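Local atomic coordinates of neurotoxin (Clostridium botulinum, PDB entry 1ZB7), a protein that acts as a zinc endopeptidase in the host cytosol, cleaving the synaptobrevins VAMP1, VAMP2 and VAMP3 and, in VAMP2, hydrolysing an Ala-Ala bond. Residues K6-N11 with K35-I40; D18-E23 with I138-I143; D41-V46 with M111-I116; A134-N139 with G153-L158. One frame throughout, in Å; residues are numbered along the deposited sequence.

One mixed sheet runs through all four contacts, and the chemistry changes with position along it. Contacts 2 and 4 pair neighbouring strands and share strand 137-142, whose two edges they occupy; backbone hydrogen bonds dominate both, and in contact 4 waters bridge as well. Contacts 1 and 3 instead set non-sheet elements against the sheet: an N-terminal loop meets strand 34-38 through an aromatic cluster, and the end of helix 103-114 meets the start of strand 43-46 and the turn before it, mainly through aliphatic branches and an arginine. None is wholly buried. The centre of contact 3 lies about 10 Å from the chain's centre, that of contact 2 about 21 Å. Contact 4 touches contact 3 through N157, which hydrogen-bonds to R42 and I112.

Contact 1 of 4, residues K6-N11 with K35-I40; sequences KNFNYN and KAFRII
F37 directs its ring edge at the face of F8 in an edge-to-face pair, with centroids 5.5 Å apart and planes at 61°. The F37 methylene joins in, CB lying 4.1 Å from the centroid of the F8 ring in a CH-pi contact. On the opposite face of F8 lies CG of K6 from its own segment, while R38 O and I39 meet the ring edge; F8 CE2 is 3.3 Å from R38 O. The far end of F37 reaches Y10, where CZ lies 3.7 Å from Y10 CD1 in an oblique ring pair. With CG of Y10 trans to the backbone N (chi1 -169°), the ring is carried to F37 and its hydroxyl to a water.

Polar bonds fasten both ends of this apolar strip. K6 N donates to I39 O over 2.8 Å, nearly straight and on a carbonyl lone pair. At the other end the extended K35 chain brings NZ to Y10 O, 2.9 Å away in the carbonyl plane, and the same ammonium also bonds to D12 O. That water links Y10 OH to K35 O, with 2.9 Å between the hydroxyl oxygen and the water.

Farther out, K6 NZ forms a salt bridge with D18, and D86 accepts a bond from the backbone N of Y10. Helix 82-99 packs on Y10 and I39, while F8 also touches I19 of strand 19-23. Together F8, Y10 and F37 form an aromatic cluster that lays the N-terminal loop alongside strand 34-38, running nearly the opposite way, in the large mixed sheet of this M27-family zinc protease.

Contact 2 of 4, residues D18-E23 with I138-I143; sequences DIIMME and INKKII
E23 and N139 lie side by side at a hydrogen-bonded antiparallel pair, their side chains pointing the same way. With CG opposite the backbone N (chi1 -156°) and the chain bent at chi2, the glutamate brings OE1 within 3.1 Å of N139 ND2. The donor stays in its own amide plane yet meets OE1 from above the carboxylate, the two planes being 65° apart. In the backbone, E23 N donates to N139 O at 2.9 Å, whereas the return bond from N139 N to E23 O is weak.

M22 faces the other side of the sheet. Its CG sits between backbone N and carbonyl carbon (chi1 66°), and further bends bring both SD and CE to 3.6 Å from I138 CD1. I20 uses its CG2 branch, which meets CE of the extended K140 chain at 3.8 Å and nearly at a right angle; the lysine's NZ continues to N16 O. Toward the other end, K141 N donates to M21 O over 3.1 Å.

M22 and K140 thus lie on the face opposite E23 and N139, and M21, with its sulfur, shares the E23 face. A neutral amide donor to OE1 probably stabilises the negative charge of E23, which also receives a weak bond from F25 N at OE2.

Contact 3 of 4, residues D41-V46 with M111-I116; sequences DRIWIV and MIVDAI
I112 opens the contact from helix 103-114, its CG2 branch 3.9 Å from CD1 of I43. The two side chains cross at about a right angle, and the contact is methyl to methyl. I43 has its CG1 anti to the carbonyl carbon (chi1 -53°), extending CD1 toward the helix. I112 also packs against L232 and L236 of helix 224-239.

V113 follows with both branches in use. Its CG2 lies 3.4 Å from D41 O and 4.3 Å from I43 CD1, whereas CG1 approaches D41 CB at 4.1 Å. The valine therefore covers the turn that leads from strand 34-38 into strand 43-46, a beta hairpin within the large mixed sheet of the light chain, and it also touches I40 there.

Past the end of the helix the chain bends through an inverse gamma turn centred on A115. This brings in I116, whose CG1 lies over one face of the R42 guanidinium, 3.2 Å above its plane and displaced toward the rim. The isoleucine crosses the arginine at about a right angle, CG1 lying 3.5 Å from R42 CZ and CD1 resting 3.7 Å from R42 CD. R42 NH1 is bonded to N157 OD1, which helps fix the rotation of the guanidinium, and N157 ND2 donates to I112 O, tying this asparagine to both segments.

Contact 4 of 4, residues A134-N139 with G153-L158; sequences ANVSIN and GLMTNL
The strands of the 137-142 and 150-155 hairpin run antiparallel, the axes of the short segments 137-139 and 153-155 making 135°, and I138 pairs with L154 through I138 N to L154 O at 3.0 Å, nearly straight, and a weak return bond from L154 N to I138 O. CA-H groups of S137 and G153 add contacts to the carbonyls of L154 and I138.

I138 and L154 put their side chains on the same face, pointing the same way; I138 CG1 comes within 4.2 Å of L154 CB. Farther along, CD1 of I138 meets T156 CG2 almost at a right angle. M155 turns to the other face. With CG anti to its carbonyl carbon (chi1 -64°), it lies alongside V136, its CG 3.8 Å from V136 CG1, and the same carbon is 3.6 Å from S137 OG, whose hydroxyl is hydrogen-bonded to A131 O.

Where the strands part, water bridges the two segments. One water donates to V136 O at 2.9 Å and to L154 O, and accepts from T156 OG1. A second joins V136 O to T156 O, 2.9 Å from the latter. The carbonyl of V136 thus receives two water bonds, while L154 O combines a direct amide bond with a water.

Contact 1 of 4, residues K6-N11 with K35-I40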
# COMPACT_ATOMS: atom_id res chain seq x y z
N LYS A 6 8.46 22.76 -30.98
CA LYS A 6 8.13 24.05 -31.53
C LYS A 6 7.55 25.02 -30.49
O LYS A 6 6.75 24.63 -29.67
CB LYS A 6 7.17 23.88 -32.72
CG LYS A 6 7.06 25.14 -33.53
CD LYS A 6 6.44 24.92 -34.83
CE LYS A 6 6.04 26.33 -35.37
NZ LYS A 6 5.60 26.17 -36.79
N ASN A 7 7.99 26.28 -30.54
CA ASN A 7 7.47 27.40 -29.79
C ASN A 7 6.26 28.02 -30.44
O ASN A 7 6.23 28.16 -31.57
CB ASN A 7 8.54 28.53 -29.68
CG ASN A 7 9.84 28.11 -28.91
OD1 ASN A 7 9.83 27.49 -27.81
ND2 ASN A 7 10.97 28.54 -29.49
N PHE A 8 5.30 28.47 -29.67
CA PHE A 8 4.05 29.06 -30.13
C PHE A 8 3.62 30.10 -29.14
O PHE A 8 3.99 30.03 -27.95
CB PHE A 8 2.91 28.04 -30.10
CG PHE A 8 3.03 26.94 -31.16
CD1 PHE A 8 2.76 27.21 -32.49
CD2 PHE A 8 3.34 25.67 -30.80
CE1 PHE A 8 2.83 26.20 -33.45
CE2 PHE A 8 3.41 24.68 -31.77
CZ PHE A 8 3.13 24.93 -33.03
N ASN A 9 2.85 31.06 -29.64
CA ASN A 9 2.05 31.97 -28.82
C ASN A 9 0.64 31.56 -28.99
O ASN A 9 0.31 31.17 -30.06
CB ASN A 9 2.24 33.44 -29.28
CG ASN A 9 3.72 33.85 -29.33
OD1 ASN A 9 4.32 34.05 -28.25
ND2 ASN A 9 4.33 33.94 -30.58
N TYR A 10 -0.19 31.63 -27.95
CA TYR A 10 -1.59 31.36 -28.05
C TYR A 10 -2.30 32.06 -29.18
O TYR A 10 -3.15 31.48 -29.83
CB TYR A 10 -2.36 31.62 -26.78
CG TYR A 10 -3.77 31.05 -26.90
CD1 TYR A 10 -3.97 29.68 -26.80
CD2 TYR A 10 -4.87 31.84 -27.17
CE1 TYR A 10 -5.20 29.15 -26.92
CE2 TYR A 10 -6.13 31.28 -27.28
CZ TYR A 10 -6.29 29.93 -27.15
OH TYR A 10 -7.52 29.31 -27.22
N ASN A 11 -1.91 33.30 -29.44
CA ASN A 11 -2.56 34.12 -30.47
C ASN A 11 -2.03 34.00 -31.87
O ASN A 11 -2.58 34.61 -32.79
CB ASN A 11 -2.62 35.60 -30.02
CG ASN A 11 -1.23 36.31 -30.03
OD1 ASN A 11 -0.16 35.73 -30.37
ND2 ASN A 11 -1.25 37.57 -29.64
N LYS A 35 -8.86 25.24 -30.14
CA LYS A 35 -7.62 25.70 -30.77
C LYS A 35 -6.50 24.86 -30.19
O LYS A 35 -6.38 24.75 -29.01
CB LYS A 35 -7.45 27.21 -30.64
CG LYS A 35 -6.12 27.72 -31.21
CD LYS A 35 -6.04 29.23 -31.34
CE LYS A 35 -4.88 29.64 -32.15
NZ LYS A 35 -4.72 31.07 -32.25
N ALA A 36 -5.77 24.13 -31.05
CA ALA A 36 -4.71 23.21 -30.64
C ALA A 36 -3.37 23.45 -31.37
O ALA A 36 -3.35 24.02 -32.42
CB ALA A 36 -5.24 21.64 -30.77
N PHE A 37 -2.28 23.09 -30.71
CA PHE A 37 -0.88 23.45 -31.10
C PHE A 37 -0.04 22.15 -31.12
O PHE A 37 0.05 21.40 -30.12
CB PHE A 37 -0.25 24.45 -30.16
CG PHE A 37 -1.05 25.68 -29.98
CD1 PHE A 37 -0.73 26.86 -30.68
CD2 PHE A 37 -2.18 25.67 -29.20
CE1 PHE A 37 -1.48 28.01 -30.55
CE2 PHE A 37 -2.97 26.84 -29.05
CZ PHE A 37 -2.58 28.02 -29.76
N ARG A 38 0.53 21.88 -32.28
CA ARG A 38 1.35 20.72 -32.44
C ARG A 38 2.78 21.12 -32.16
O ARG A 38 3.52 21.63 -33.05
CB ARG A 38 1.20 20.08 -33.82
CG ARG A 38 1.79 18.63 -33.93
CD ARG A 38 1.81 17.97 -35.34
NE ARG A 38 2.72 18.69 -36.22
CZ ARG A 38 2.38 19.32 -37.36
NH1 ARG A 38 1.13 19.33 -37.79
NH2 ARG A 38 3.30 20.00 -38.05
N ILE A 39 3.18 20.82 -30.94
CA ILE A 39 4.51 21.12 -30.49
C ILE A 39 5.62 20.11 -30.88
O ILE A 39 6.82 20.45 -30.97
CB ILE A 39 4.49 21.33 -28.94
CG1 ILE A 39 3.94 20.06 -28.24
CG2 ILE A 39 3.68 22.53 -28.60
CD1 ILE A 39 4.57 19.85 -26.92
N ILE A 40 5.19 18.87 -31.08
CA ILE A 40 6.02 17.74 -31.46
C ILE A 40 5.13 16.99 -32.41
O ILE A 40 3.92 17.03 -32.28
CB ILE A 40 6.41 16.81 -30.23
CG1 ILE A 40 7.31 17.54 -29.24
CG2 ILE A 40 7.24 15.56 -30.71
CD1 ILE A 40 7.30 17.05 -27.71
O HOH W 1 -7.37 26.46 -26.97

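Contact 2 of 4, residues D18-E23 with I138-I143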
# COMPACT_ATOMS: atom_id res chain seq x y z
N ASP A 18 -0.18 23.11 -37.99
CA ASP A 18 0.24 22.84 -36.62
C ASP A 18 -0.50 23.73 -35.61
O ASP A 18 -0.37 23.56 -34.42
CB ASP A 18 1.77 22.88 -36.49
CG ASP A 18 2.35 24.24 -36.86
OD1 ASP A 18 1.62 25.22 -37.19
OD2 ASP A 18 3.56 24.37 -36.77
N ILE A 19 -1.34 24.61 -36.13
CA ILE A 19 -2.28 25.37 -35.31
C ILE A 19 -3.66 25.20 -35.95
O ILE A 19 -3.88 25.64 -37.09
CB ILE A 19 -1.90 26.87 -35.14
CG1 ILE A 19 -0.50 26.98 -34.56
CG2 ILE A 19 -2.90 27.53 -34.22
CD1 ILE A 19 0.11 28.37 -34.48
N ILE A 20 -4.52 24.47 -35.25
CA ILE A 20 -5.78 24.03 -35.80
C ILE A 20 -6.93 24.13 -34.79
O ILE A 20 -6.71 24.34 -33.55
CB ILE A 20 -5.68 22.49 -36.33
CG1 ILE A 20 -5.53 21.53 -35.12
CG2 ILE A 20 -4.54 22.24 -37.29
CD1 ILE A 20 -5.77 19.97 -35.50
N MET A 21 -8.14 23.98 -35.34
CA MET A 21 -9.38 23.69 -34.64
C MET A 21 -9.66 22.21 -34.68
O MET A 21 -9.63 21.60 -35.72
CB MET A 21 -10.54 24.48 -35.24
CG MET A 21 -10.38 26.02 -35.13
SD MET A 21 -10.01 26.67 -33.46
CE MET A 21 -11.61 26.59 -32.66
N MET A 22 -9.88 21.63 -33.52
CA MET A 22 -10.04 20.21 -33.42
C MET A 22 -11.14 19.82 -32.45
O MET A 22 -11.41 20.51 -31.50
CB MET A 22 -8.70 19.50 -33.04
CG MET A 22 -8.21 19.82 -31.68
SD MET A 22 -7.36 18.53 -30.80
CE MET A 22 -5.83 18.35 -31.77
N GLU A 23 -11.76 18.70 -32.73
CA GLU A 23 -12.84 18.17 -31.95
C GLU A 23 -12.40 16.77 -31.52
O GLU A 23 -12.46 15.85 -32.26
CB GLU A 23 -14.07 18.22 -32.82
CG GLU A 23 -15.34 18.26 -32.12
CD GLU A 23 -15.84 16.89 -31.89
OE1 GLU A 23 -16.50 16.38 -32.84
OE2 GLU A 23 -15.52 16.35 -30.78
N ILE A 138 -9.57 11.79 -34.76
CA ILE A 138 -10.45 12.90 -34.35
C ILE A 138 -10.79 13.76 -35.56
O ILE A 138 -10.25 13.59 -36.65
CB ILE A 138 -9.77 13.78 -33.25
CG1 ILE A 138 -8.45 14.44 -33.70
CG2 ILE A 138 -9.48 12.90 -32.06
CD1 ILE A 138 -7.96 15.55 -32.71
N ASN A 139 -11.71 14.69 -35.36
CA ASN A 139 -12.09 15.66 -36.39
C ASN A 139 -11.20 16.90 -36.27
O ASN A 139 -11.01 17.47 -35.19
CB ASN A 139 -13.48 16.17 -36.18
CG ASN A 139 -14.57 15.12 -36.41
OD1 ASN A 139 -14.55 14.36 -37.36
ND2 ASN A 139 -15.59 15.16 -35.53
N LYS A 140 -10.73 17.33 -37.41
CA LYS A 140 -10.04 18.58 -37.62
C LYS A 140 -10.86 19.44 -38.60
O LYS A 140 -11.41 18.96 -39.60
CB LYS A 140 -8.65 18.24 -38.21
CG LYS A 140 -7.97 19.32 -39.11
CD LYS A 140 -6.60 18.75 -39.65
CE LYS A 140 -5.69 19.89 -40.11
NZ LYS A 140 -4.68 19.39 -41.13
N LYS A 141 -10.89 20.73 -38.36
CA LYS A 141 -11.64 21.63 -39.20
C LYS A 141 -10.65 22.50 -39.94
O LYS A 141 -9.94 23.27 -39.30
CB LYS A 141 -12.54 22.47 -38.34
CG LYS A 141 -13.72 22.98 -39.00
CD LYS A 141 -14.44 23.98 -38.11
CE LYS A 141 -15.64 23.39 -37.38
NZ LYS A 141 -16.46 24.55 -36.92
N ILE A 142 -10.66 22.41 -41.27
CA ILE A 142 -9.84 23.23 -42.16
C ILE A 142 -10.54 24.57 -42.32
O ILE A 142 -11.60 24.61 -42.88
CB ILE A 142 -9.67 22.58 -43.60
CG1 ILE A 142 -9.15 21.14 -43.55
CG2 ILE A 142 -8.77 23.40 -44.46
CD1 ILE A 142 -7.72 21.00 -42.97
N ILE A 143 -9.95 25.64 -41.82
CA ILE A 143 -10.57 26.95 -41.85
C ILE A 143 -10.08 27.71 -43.07
O ILE A 143 -8.93 28.12 -43.12
CB ILE A 143 -10.23 27.83 -40.59
CG1 ILE A 143 -10.59 27.12 -39.26
CG2 ILE A 143 -10.94 29.26 -40.72
CD1 ILE A 143 -12.06 27.19 -38.83
O HOH W 2 -7.80 24.23 -38.55

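Contact 3 of 4, residues D41-V46 with M111-I116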
# COMPACT_ATOMS: atom_id res chain seq x y z
N ASP A 41 5.71 16.33 -33.42
CA ASP A 41 4.90 15.37 -34.21
C ASP A 41 4.01 14.41 -33.36
O ASP A 41 4.46 13.77 -32.43
CB ASP A 41 5.76 14.62 -35.19
CG ASP A 41 6.32 15.61 -36.30
OD1 ASP A 41 5.53 16.08 -37.27
OD2 ASP A 41 7.52 15.94 -36.10
N ARG A 42 2.74 14.41 -33.73
CA ARG A 42 1.73 13.59 -33.16
C ARG A 42 1.28 13.95 -31.72
O ARG A 42 0.45 13.29 -31.18
CB ARG A 42 2.15 12.12 -33.33
CG ARG A 42 2.19 11.83 -34.86
CD ARG A 42 1.96 10.43 -35.13
NE ARG A 42 1.03 10.22 -36.25
CZ ARG A 42 -0.17 9.59 -36.21
NH1 ARG A 42 -0.83 9.08 -35.09
NH2 ARG A 42 -0.74 9.48 -37.39
N ILE A 43 1.80 15.06 -31.20
CA ILE A 43 1.56 15.55 -29.83
C ILE A 43 1.05 17.02 -29.84
O ILE A 43 1.76 17.95 -30.27
CB ILE A 43 2.85 15.45 -28.98
CG1 ILE A 43 3.43 14.04 -29.02
CG2 ILE A 43 2.56 15.90 -27.59
CD1 ILE A 43 4.71 13.86 -28.13
N TRP A 44 -0.15 17.19 -29.35
CA TRP A 44 -0.90 18.40 -29.41
C TRP A 44 -1.15 18.93 -27.97
O TRP A 44 -1.42 18.15 -27.07
CB TRP A 44 -2.25 18.14 -30.09
CG TRP A 44 -2.07 17.80 -31.53
CD1 TRP A 44 -1.76 16.50 -32.11
CD2 TRP A 44 -2.16 18.67 -32.65
NE1 TRP A 44 -1.71 16.60 -33.42
CE2 TRP A 44 -1.95 17.88 -33.81
CE3 TRP A 44 -2.43 20.03 -32.78
CZ2 TRP A 44 -1.94 18.42 -35.09
CZ3 TRP A 44 -2.38 20.59 -34.05
CH2 TRP A 44 -2.17 19.79 -35.19
N ILE A 45 -1.01 20.25 -27.79
CA ILE A 45 -1.47 20.98 -26.61
C ILE A 45 -2.78 21.75 -26.92
O ILE A 45 -2.87 22.50 -27.83
CB ILE A 45 -0.45 21.96 -26.09
CG1 ILE A 45 0.93 21.33 -25.98
CG2 ILE A 45 -0.89 22.57 -24.77
CD1 ILE A 45 1.01 20.07 -25.14
N VAL A 46 -3.76 21.51 -26.11
CA VAL A 46 -5.04 22.18 -26.12
C VAL A 46 -5.18 22.92 -24.77
O VAL A 46 -5.51 22.32 -23.75
CB VAL A 46 -6.21 21.24 -26.33
CG1 VAL A 46 -7.49 22.01 -26.54
CG2 VAL A 46 -6.00 20.34 -27.57
N MET A 111 10.05 7.52 -28.68
CA MET A 111 9.17 6.35 -28.62
C MET A 111 7.67 6.66 -28.67
O MET A 111 6.95 5.98 -29.33
CB MET A 111 9.47 5.52 -27.40
CG MET A 111 10.89 5.03 -27.36
SD MET A 111 11.06 3.50 -26.45
CE MET A 111 10.30 2.33 -27.60
N ILE A 112 7.24 7.75 -28.03
CA ILE A 112 5.83 8.19 -28.12
C ILE A 112 5.45 8.61 -29.53
O ILE A 112 4.42 8.20 -30.03
CB ILE A 112 5.53 9.29 -27.01
CG1 ILE A 112 5.49 8.60 -25.62
CG2 ILE A 112 4.30 10.06 -27.31
CD1 ILE A 112 5.52 9.54 -24.44
N VAL A 113 6.27 9.44 -30.15
CA VAL A 113 6.10 9.89 -31.53
C VAL A 113 5.99 8.75 -32.50
O VAL A 113 5.09 8.70 -33.34
CB VAL A 113 7.28 10.81 -31.96
CG1 VAL A 113 7.24 11.15 -33.52
CG2 VAL A 113 7.18 12.07 -31.20
N ASP A 114 6.88 7.78 -32.36
CA ASP A 114 6.78 6.61 -33.18
C ASP A 114 5.66 5.60 -32.92
O ASP A 114 5.44 4.68 -33.78
CB ASP A 114 8.14 5.85 -33.17
CG ASP A 114 9.20 6.58 -33.92
OD1 ASP A 114 8.91 7.63 -34.64
OD2 ASP A 114 10.36 6.12 -33.79
N ALA A 115 5.00 5.66 -31.76
CA ALA A 115 4.08 4.59 -31.35
C ALA A 115 2.66 4.87 -31.77
O ALA A 115 1.75 4.92 -30.97
CB ALA A 115 4.17 4.31 -29.88
N ILE A 116 2.50 5.03 -33.08
CA ILE A 116 1.21 5.24 -33.72
C ILE A 116 0.28 4.10 -33.35
O ILE A 116 0.67 2.95 -33.42
CB ILE A 116 1.47 5.41 -35.23
CG1 ILE A 116 1.80 6.84 -35.52
CG2 ILE A 116 0.40 4.94 -36.18
CD1 ILE A 116 3.23 6.98 -35.52

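Contact 4 of 4, residues A134-N139 with G153-L158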
# COMPACT_ATOMS: atom_id res chain seq x y z
N ALA A 134 -12.50 5.52 -33.37
CA ALA A 134 -12.37 6.49 -32.29
C ALA A 134 -11.06 6.35 -31.56
O ALA A 134 -10.54 7.36 -31.07
CB ALA A 134 -13.56 6.38 -31.31
N ASN A 135 -10.47 5.15 -31.55
CA ASN A 135 -9.12 5.00 -30.97
C ASN A 135 -7.98 5.55 -31.86
O ASN A 135 -6.81 5.55 -31.43
CB ASN A 135 -8.80 3.54 -30.55
CG ASN A 135 -8.97 2.52 -31.64
OD1 ASN A 135 -10.08 2.36 -32.19
ND2 ASN A 135 -7.90 1.74 -31.92
N VAL A 136 -8.30 5.92 -33.09
CA VAL A 136 -7.30 6.34 -34.03
C VAL A 136 -7.36 7.86 -34.42
O VAL A 136 -6.31 8.53 -34.41
CB VAL A 136 -7.29 5.44 -35.33
CG1 VAL A 136 -6.39 6.07 -36.38
CG2 VAL A 136 -6.79 4.00 -35.04
N SER A 137 -8.55 8.31 -34.79
CA SER A 137 -8.86 9.58 -35.47
C SER A 137 -9.87 10.49 -34.70
O SER A 137 -10.84 10.02 -34.10
CB SER A 137 -9.45 9.37 -36.87
OG SER A 137 -8.48 8.77 -37.80
N ILE A 138 -9.57 11.79 -34.76
CA ILE A 138 -10.45 12.90 -34.35
C ILE A 138 -10.79 13.76 -35.56
O ILE A 138 -10.25 13.59 -36.65
CB ILE A 138 -9.77 13.78 -33.25
CG1 ILE A 138 -8.45 14.44 -33.70
CG2 ILE A 138 -9.48 12.90 -32.06
CD1 ILE A 138 -7.96 15.55 -32.71
N ASN A 139 -11.71 14.69 -35.36
CA ASN A 139 -12.09 15.66 -36.39
C ASN A 139 -11.20 16.90 -36.27
O ASN A 139 -11.01 17.47 -35.19
CB ASN A 139 -13.48 16.17 -36.18
CG ASN A 139 -14.57 15.12 -36.41
OD1 ASN A 139 -14.55 14.36 -37.36
ND2 ASN A 139 -15.59 15.16 -35.53
N GLY A 153 -10.47 13.90 -41.08
CA GLY A 153 -9.95 13.03 -40.06
C GLY A 153 -8.50 13.37 -39.71
O GLY A 153 -7.82 13.96 -40.52
N LEU A 154 -8.06 13.13 -38.47
CA LEU A 154 -6.72 13.47 -38.06
C LEU A 154 -6.27 12.50 -37.06
O LEU A 154 -6.90 12.36 -36.01
CB LEU A 154 -6.61 14.91 -37.43
CG LEU A 154 -5.21 15.29 -36.86
CD1 LEU A 154 -4.17 15.44 -37.97
CD2 LEU A 154 -5.22 16.55 -36.04
N MET A 155 -5.11 11.90 -37.34
CA MET A 155 -4.53 10.92 -36.48
C MET A 155 -3.49 11.59 -35.54
O MET A 155 -2.68 12.39 -35.99
CB MET A 155 -3.91 9.86 -37.33
CG MET A 155 -4.94 9.04 -38.19
SD MET A 155 -4.16 7.96 -39.46
CE MET A 155 -2.66 7.47 -38.45
N THR A 156 -3.54 11.27 -34.25
CA THR A 156 -2.67 11.83 -33.28
C THR A 156 -2.22 10.71 -32.34
O THR A 156 -2.92 9.73 -32.20
CB THR A 156 -3.44 12.95 -32.40
OG1 THR A 156 -4.45 12.36 -31.57
CG2 THR A 156 -4.15 13.95 -33.24
N ASN A 157 -1.12 10.91 -31.60
CA ASN A 157 -0.73 9.97 -30.53
C ASN A 157 -1.15 10.44 -29.10
O ASN A 157 -1.57 9.65 -28.27
CB ASN A 157 0.78 9.70 -30.58
CG ASN A 157 1.20 8.89 -31.79
OD1 ASN A 157 0.41 8.63 -32.72
ND2 ASN A 157 2.41 8.43 -31.75
N LEU A 158 -0.99 11.76 -28.86
CA LEU A 158 -1.17 12.42 -27.60
C LEU A 158 -1.77 13.82 -27.77
O LEU A 158 -1.25 14.66 -28.57
CB LEU A 158 0.15 12.51 -26.84
CG LEU A 158 0.08 13.15 -25.44
CD1 LEU A 158 -0.91 12.45 -24.49
CD2 LEU A 158 1.46 13.22 -24.86
O HOH W 3 -6.47 11.24 -33.53
O HOH W 4 -3.86 7.79 -34.21